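Local structure of intergenic-region protein (Escherichia coli CFT073, 2WJ9) at residues D165-H170 with S174-I179. The protein is an antirestriction protein of the ArdB type that probably inhibits restriction endonucleases, so that incoming DNA escapes cleavage. Numbering follows the deposited sequence.
Sequences DYALQH and SAIMRI
A167 meets I176 and M177 in a helix-loop-helix hairpin, where helix 154-168 turns through a short loop into the C-terminal helix 173-180. The hairpin is a compact example of how a small residue lets two helices draw together: the CA atoms of A167 and I176 lie 7.1 Å apart, and no hydrogen bond links the two segments. A167, I176 and H170 form the buried side. A167 CB packs 4.2 Å from I176 CG2, the branch set anti to the backbone N (chi1 -65°), while I176 CG1 carries CD1 over one face of the H170 imidazole, 4.1 Å from ND1. The isoleucine chain and the histidine cross roughly at right angles. The ring's rotation is fixed by bonds at both nitrogens: NE2 to E133 OE1 on helix 132-151, and ND1 to the backbone N of E172 in the connecting loop. Helix 132-151 backs this side, with I137 against H170 and L141 against I176. The other side, with L168 and M177, is partly open to solvent, although its methyl contacts are just as close. Here L168 lies near bound beta-mercaptoethanol and methylpentanediol, probably from the crystallisation liquor, and M177 also packs on T41 of the second subunit. Bent at chi2 (-67°) but extended at chi3, the methionine chain reaches across to the first helix, placing M177 CE 3.9 Å from both A167 CB and L168 CD2.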
ATOM      1  N   ASP B 165      -4.128   0.199  -5.092  1.00 29.44           N
ATOM      2  CA  ASP B 165      -3.306   0.326  -6.311  1.00 29.73           C
ATOM      3  C   ASP B 165      -4.030  -0.177  -7.568  1.00 29.60           C
ATOM      4  O   ASP B 165      -3.951   0.451  -8.620  1.00 29.35           O
ATOM      5  CB  ASP B 165      -1.975  -0.426  -6.171  1.00 29.85           C
ATOM      6  CG  ASP B 165      -0.912   0.367  -5.435  1.00 31.41           C
ATOM      7  OD1 ASP B 165      -1.177   1.504  -4.974  1.00 31.11           O
ATOM      8  OD2 ASP B 165       0.222  -0.159  -5.332  1.00 32.66           O
ATOM      9  N   TYR B 166      -4.724  -1.304  -7.452  1.00 29.97           N
ATOM     10  CA  TYR B 166      -5.557  -1.822  -8.545  1.00 29.99           C
ATOM     11  C   TYR B 166      -6.656  -0.818  -8.937  1.00 29.88           C
ATOM     12  O   TYR B 166      -6.914  -0.607 -10.137  1.00 29.85           O
ATOM     13  CB  TYR B 166      -6.165  -3.171  -8.153  1.00 30.17           C
ATOM     14  CG  TYR B 166      -6.948  -3.855  -9.252  1.00 30.01           C
ATOM     15  CD1 TYR B 166      -6.325  -4.277 -10.423  1.00 31.17           C
ATOM     16  CD2 TYR B 166      -8.309  -4.109  -9.114  1.00 28.99           C
ATOM     17  CE1 TYR B 166      -7.037  -4.914 -11.425  1.00 31.01           C
ATOM     18  CE2 TYR B 166      -9.024  -4.739 -10.112  1.00 30.37           C
ATOM     19  CZ  TYR B 166      -8.386  -5.145 -11.267  1.00 31.02           C
ATOM     20  OH  TYR B 166      -9.091  -5.780 -12.273  1.00 32.70           O
ATOM     21  N   ALA B 167      -7.276  -0.189  -7.928  1.00 29.85           N
ATOM     22  CA  ALA B 167      -8.297   0.849  -8.153  1.00 29.69           C
ATOM     23  C   ALA B 167      -7.707   2.066  -8.864  1.00 29.67           C
ATOM     24  O   ALA B 167      -8.346   2.646  -9.750  1.00 29.20           O
ATOM     25  CB  ALA B 167      -8.935   1.274  -6.834  1.00 29.52           C
ATOM     26  N   LEU B 168      -6.480   2.439  -8.486  1.00 29.27           N
ATOM     27  CA  LEU B 168      -5.815   3.593  -9.087  1.00 29.40           C
ATOM     28  C   LEU B 168      -5.493   3.374 -10.566  1.00 29.00           C
ATOM     29  O   LEU B 168      -5.343   4.343 -11.301  1.00 29.84           O
ATOM     30  CB  LEU B 168      -4.549   3.977  -8.300  1.00 29.28           C
ATOM     31  CG  LEU B 168      -4.821   4.642  -6.940  1.00 30.00           C
ATOM     32  CD1 LEU B 168      -3.539   4.739  -6.092  1.00 30.28           C
ATOM     33  CD2 LEU B 168      -5.444   6.017  -7.119  1.00 30.27           C
ATOM     34  N   GLN B 169      -5.387   2.115 -10.992  1.00 28.93           N
ATOM     35  CA  GLN B 169      -5.121   1.777 -12.395  1.00 28.84           C
ATOM     36  C   GLN B 169      -6.394   1.462 -13.195  1.00 28.59           C
ATOM     37  O   GLN B 169      -6.327   1.257 -14.407  1.00 28.24           O
ATOM     38  CB  GLN B 169      -4.171   0.576 -12.489  1.00 29.03           C
ATOM     39  CG  GLN B 169      -2.762   0.830 -11.931  1.00 28.65           C
ATOM     40  CD  GLN B 169      -1.799  -0.323 -12.158  1.00 29.88           C
ATOM     41  OE1 GLN B 169      -2.143  -1.350 -12.755  1.00 29.06           O
ATOM     42  NE2 GLN B 169      -0.563  -0.147 -11.693  1.00 29.44           N
ATOM     43  N   HIS B 170      -7.539   1.421 -12.512  1.00 28.30           N
ATOM     44  CA  HIS B 170      -8.807   0.932 -13.092  1.00 28.44           C
ATOM     45  C   HIS B 170      -9.445   1.980 -14.008  1.00 28.49           C
ATOM     46  O   HIS B 170      -9.355   3.169 -13.723  1.00 28.59           O
ATOM     47  CB  HIS B 170      -9.775   0.573 -11.956  1.00 28.66           C
ATOM     48  CG  HIS B 170     -10.906  -0.320 -12.370  1.00 28.66           C
ATOM     49  ND1 HIS B 170     -12.078   0.163 -12.912  1.00 28.88           N
ATOM     50  CD2 HIS B 170     -11.059  -1.664 -12.283  1.00 29.88           C
ATOM     51  CE1 HIS B 170     -12.892  -0.846 -13.170  1.00 28.94           C
ATOM     52  NE2 HIS B 170     -12.296  -1.968 -12.805  1.00 30.06           N
ATOM     53  N   SER B 174     -12.003   7.034 -11.213  1.00 29.31           N
ATOM     54  CA  SER B 174     -12.618   8.296 -10.793  0.50 29.59           C
ATOM     55  C   SER B 174     -13.875   8.045  -9.962  1.00 29.46           C
ATOM     56  O   SER B 174     -14.045   8.634  -8.894  1.00 30.03           O
ATOM     57  CB  SER B 174     -12.942   9.182 -12.000  0.50 29.60           C
ATOM     58  OG  SER B 174     -13.803   8.523 -12.913  0.50 30.38           O
ATOM     59  N   ALA B 175     -14.745   7.165 -10.451  1.00 29.30           N
ATOM     60  CA  ALA B 175     -15.977   6.819  -9.734  1.00 28.84           C
ATOM     61  C   ALA B 175     -15.693   6.079  -8.418  1.00 28.56           C
ATOM     62  O   ALA B 175     -16.322   6.349  -7.401  1.00 28.37           O
ATOM     63  CB  ALA B 175     -16.907   5.998 -10.627  1.00 28.82           C
ATOM     64  N   ILE B 176     -14.736   5.150  -8.436  1.00 28.14           N
ATOM     65  CA  ILE B 176     -14.386   4.395  -7.223  1.00 28.72           C
ATOM     66  C   ILE B 176     -13.869   5.341  -6.135  1.00 29.16           C
ATOM     67  O   ILE B 176     -14.301   5.265  -4.988  1.00 29.35           O
ATOM     68  CB  ILE B 176     -13.321   3.308  -7.511  1.00 28.47           C
ATOM     69  CG1 ILE B 176     -13.880   2.237  -8.450  1.00 27.35           C
ATOM     70  CG2 ILE B 176     -12.802   2.668  -6.194  1.00 28.70           C
ATOM     71  CD1 ILE B 176     -12.811   1.337  -9.088  1.00 28.33           C
ATOM     72  N   MET B 177     -12.961   6.241  -6.506  1.00 30.05           N
ATOM     73  CA  MET B 177     -12.354   7.163  -5.544  1.00 30.83           C
ATOM     74  C   MET B 177     -13.364   8.192  -5.053  1.00 30.91           C
ATOM     75  O   MET B 177     -13.269   8.664  -3.925  1.00 31.30           O
ATOM     76  CB  MET B 177     -11.144   7.871  -6.154  1.00 31.35           C
ATOM     77  CG  MET B 177      -9.957   6.948  -6.351  1.00 32.87           C
ATOM     78  SD  MET B 177      -9.274   6.398  -4.772  1.00 39.32           S
ATOM     79  CE  MET B 177      -8.648   4.803  -5.226  1.00 35.80           C
ATOM     80  N   ARG B 178     -14.334   8.529  -5.899  1.00 31.46           N
ATOM     81  CA  ARG B 178     -15.393   9.476  -5.524  1.00 31.83           C
ATOM     82  C   ARG B 178     -16.278   8.900  -4.421  1.00 31.95           C
ATOM     83  O   ARG B 178     -16.608   9.585  -3.452  1.00 31.23           O
ATOM     84  CB  ARG B 178     -16.238   9.850  -6.749  1.00 32.19           C
ATOM     85  CG  ARG B 178     -17.552  10.558  -6.451  1.00 33.40           C
ATOM     86  CD  ARG B 178     -18.109  11.206  -7.722  1.00 35.00           C
ATOM     87  NE  ARG B 178     -19.363  11.915  -7.498  1.00 36.83           N
ATOM     88  CZ  ARG B 178     -19.475  13.099  -6.902  1.00 38.54           C
ATOM     89  NH1 ARG B 178     -18.400  13.736  -6.441  1.00 39.86           N
ATOM     90  NH2 ARG B 178     -20.675  13.651  -6.762  1.00 39.10           N
ATOM     91  N   ILE B 179     -16.660   7.637  -4.577  1.00 31.81           N
ATOM     92  CA  ILE B 179     -17.587   7.011  -3.642  1.00 32.28           C
ATOM     93  C   ILE B 179     -16.940   6.734  -2.282  1.00 32.74           C
ATOM     94  O   ILE B 179     -17.607   6.829  -1.254  1.00 32.95           O
ATOM     95  CB  ILE B 179     -18.251   5.735  -4.248  1.00 32.29           C
ATOM     96  CG1 ILE B 179     -19.593   5.439  -3.566  1.00 32.22           C
ATOM     97  CG2 ILE B 179     -17.325   4.544  -4.158  1.00 32.52           C
ATOM     98  CD1 ILE B 179     -20.693   6.439  -3.905  1.00 31.40           C
TER